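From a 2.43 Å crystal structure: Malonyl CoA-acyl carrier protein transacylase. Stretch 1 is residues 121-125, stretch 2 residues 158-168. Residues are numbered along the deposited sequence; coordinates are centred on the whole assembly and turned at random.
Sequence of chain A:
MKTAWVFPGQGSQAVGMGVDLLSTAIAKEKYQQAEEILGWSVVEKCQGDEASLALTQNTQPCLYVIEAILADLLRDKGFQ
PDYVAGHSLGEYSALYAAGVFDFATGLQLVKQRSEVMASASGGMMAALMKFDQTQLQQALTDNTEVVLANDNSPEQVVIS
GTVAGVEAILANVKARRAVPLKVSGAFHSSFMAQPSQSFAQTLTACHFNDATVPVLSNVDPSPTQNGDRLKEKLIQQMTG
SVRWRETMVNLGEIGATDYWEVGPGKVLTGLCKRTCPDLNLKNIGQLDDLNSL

Stretch 1 (121-125) SGGMM
Stretch 2, residues 158-168: VISGTVAGVEA

Two antiparallel strands meet here, Met124-Met125 against the end of Val158-Gly161, and the second strand then turns into a helix that packs beside the first. Val158 (chi1 t) opens the contact, its CG1 3.8 Å from Met125 CE; Met125 reaches it with an m, t, p rotamer. Ile159 turns its side chain away and contributes backbone: its O lies 3.3 Å from Met125 CA, a CA-H...O contact. Ser160 (phi/psi -142/146, chi1 t) forms the non-hydrogen-bonded pair with Met125, CA-CA 4.3 Å, both side chains on one face, Ser160 OG 3.7 Å from Met125 CG. Gly161 pairs with Met124 (-158/151), CA-CA 5.5 Å, through two hydrogen bonds: Met124 N to Gly161 O, 2.8 Å, and Gly161 N to Met124 O, 2.9 Å. Its phi/psi of 154/-154 calls for glycine; on the neighbouring stretch, one residue before Met124, a CB on Gly123 (-95/-156) would clash with Gly161 O. Thr162 (-64/151, chi1 p) caps the helix, OG1 accepting from Gly165 N at 3.0 Å, while Val166 N bonds Thr162 O at 3.0 Å. Val163 (t) sets CG2 3.9 Å from Met124 CB. One turn on, Val166 (t) points toward the strand, CG1 3.7 Å from CE of the all-t Met124. Glu167 (m, m) brings OE1 within 3.9 Å of Met124 CE.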

# COMPACT_ATOMS: atom_id res chain seq x y z
N SER A 121 17.32 -6.76 3.12
CA SER A 121 17.81 -5.46 3.48
C SER A 121 19.22 -5.22 2.92
O SER A 121 19.74 -6.03 2.15
CB SER A 121 17.78 -5.28 4.99
OG SER A 121 17.61 -3.91 5.32
N GLY A 122 19.81 -4.09 3.32
CA GLY A 122 21.03 -3.62 2.72
C GLY A 122 20.91 -2.16 2.29
O GLY A 122 21.68 -1.31 2.73
N GLY A 123 19.93 -1.87 1.43
CA GLY A 123 19.79 -0.54 0.86
C GLY A 123 18.83 0.37 1.61
O GLY A 123 18.55 0.15 2.79
N MET A 124 18.29 1.36 0.90
CA MET A 124 17.61 2.49 1.53
C MET A 124 16.63 3.24 0.61
O MET A 124 16.79 3.26 -0.61
CB MET A 124 18.69 3.45 2.04
CG MET A 124 18.21 4.72 2.68
SD MET A 124 19.50 5.96 2.57
CE MET A 124 18.50 7.45 2.67
N MET A 125 15.60 3.84 1.20
CA MET A 125 14.67 4.69 0.46
C MET A 125 14.49 6.05 1.13
O MET A 125 14.53 6.15 2.36
CB MET A 125 13.31 4.02 0.31
CG MET A 125 13.36 2.54 -0.03
SD MET A 125 11.72 1.82 0.08
CE MET A 125 10.97 2.45 -1.42
N VAL A 158 9.16 9.02 -3.98
CA VAL A 158 10.08 8.26 -3.15
C VAL A 158 11.12 7.61 -4.05
O VAL A 158 10.77 6.95 -5.01
CB VAL A 158 9.35 7.21 -2.33
CG1 VAL A 158 10.33 6.18 -1.79
CG2 VAL A 158 8.55 7.88 -1.21
N ILE A 159 12.39 7.83 -3.75
CA ILE A 159 13.44 7.16 -4.50
C ILE A 159 13.97 5.98 -3.70
O ILE A 159 13.78 5.91 -2.49
CB ILE A 159 14.60 8.11 -4.86
CG1 ILE A 159 15.17 8.78 -3.61
CG2 ILE A 159 14.14 9.16 -5.85
CD1 ILE A 159 16.32 9.68 -3.93
N SER A 160 14.61 5.04 -4.39
CA SER A 160 15.03 3.78 -3.77
C SER A 160 16.38 3.35 -4.31
O SER A 160 16.69 3.58 -5.47
CB SER A 160 13.98 2.69 -4.03
OG SER A 160 14.31 1.46 -3.39
N GLY A 161 17.19 2.72 -3.47
CA GLY A 161 18.47 2.20 -3.93
C GLY A 161 19.53 2.08 -2.87
O GLY A 161 19.24 1.91 -1.68
N THR A 162 20.79 2.15 -3.31
CA THR A 162 21.93 2.03 -2.41
C THR A 162 21.93 3.19 -1.42
O THR A 162 21.43 4.27 -1.74
CB THR A 162 23.27 1.98 -3.19
OG1 THR A 162 23.49 3.23 -3.86
CG2 THR A 162 23.26 0.85 -4.20
N VAL A 163 22.47 2.95 -0.23
CA VAL A 163 22.57 4.00 0.78
C VAL A 163 23.34 5.21 0.25
O VAL A 163 22.84 6.34 0.29
CB VAL A 163 23.25 3.51 2.08
CG1 VAL A 163 23.47 4.69 3.03
CG2 VAL A 163 22.41 2.41 2.74
N ALA A 164 24.54 4.93 -0.25
CA ALA A 164 25.39 5.96 -0.85
C ALA A 164 24.65 6.76 -1.92
O ALA A 164 24.64 7.99 -1.87
CB ALA A 164 26.64 5.32 -1.43
N GLY A 165 24.03 6.06 -2.88
CA GLY A 165 23.33 6.70 -3.98
C GLY A 165 22.14 7.59 -3.60
O GLY A 165 21.92 8.64 -4.21
N VAL A 166 21.36 7.14 -2.62
CA VAL A 166 20.16 7.88 -2.23
C VAL A 166 20.55 9.13 -1.45
O VAL A 166 19.95 10.19 -1.63
CB VAL A 166 19.20 7.02 -1.38
CG1 VAL A 166 18.01 7.85 -0.95
CG2 VAL A 166 18.74 5.81 -2.19
N GLU A 167 21.56 9.00 -0.59
CA GLU A 167 22.13 10.15 0.11
C GLU A 167 22.67 11.22 -0.87
O GLU A 167 22.62 12.42 -0.57
CB GLU A 167 23.24 9.69 1.06
CG GLU A 167 22.76 8.84 2.22
CD GLU A 167 22.09 9.67 3.31
OE1 GLU A 167 21.68 9.08 4.33
OE2 GLU A 167 21.98 10.90 3.15
N ALA A 168 23.16 10.77 -2.03
CA ALA A 168 23.72 11.67 -3.03
C ALA A 168 22.67 12.60 -3.60
O ALA A 168 22.75 13.83 -3.44
CB ALA A 168 24.37 10.86 -4.15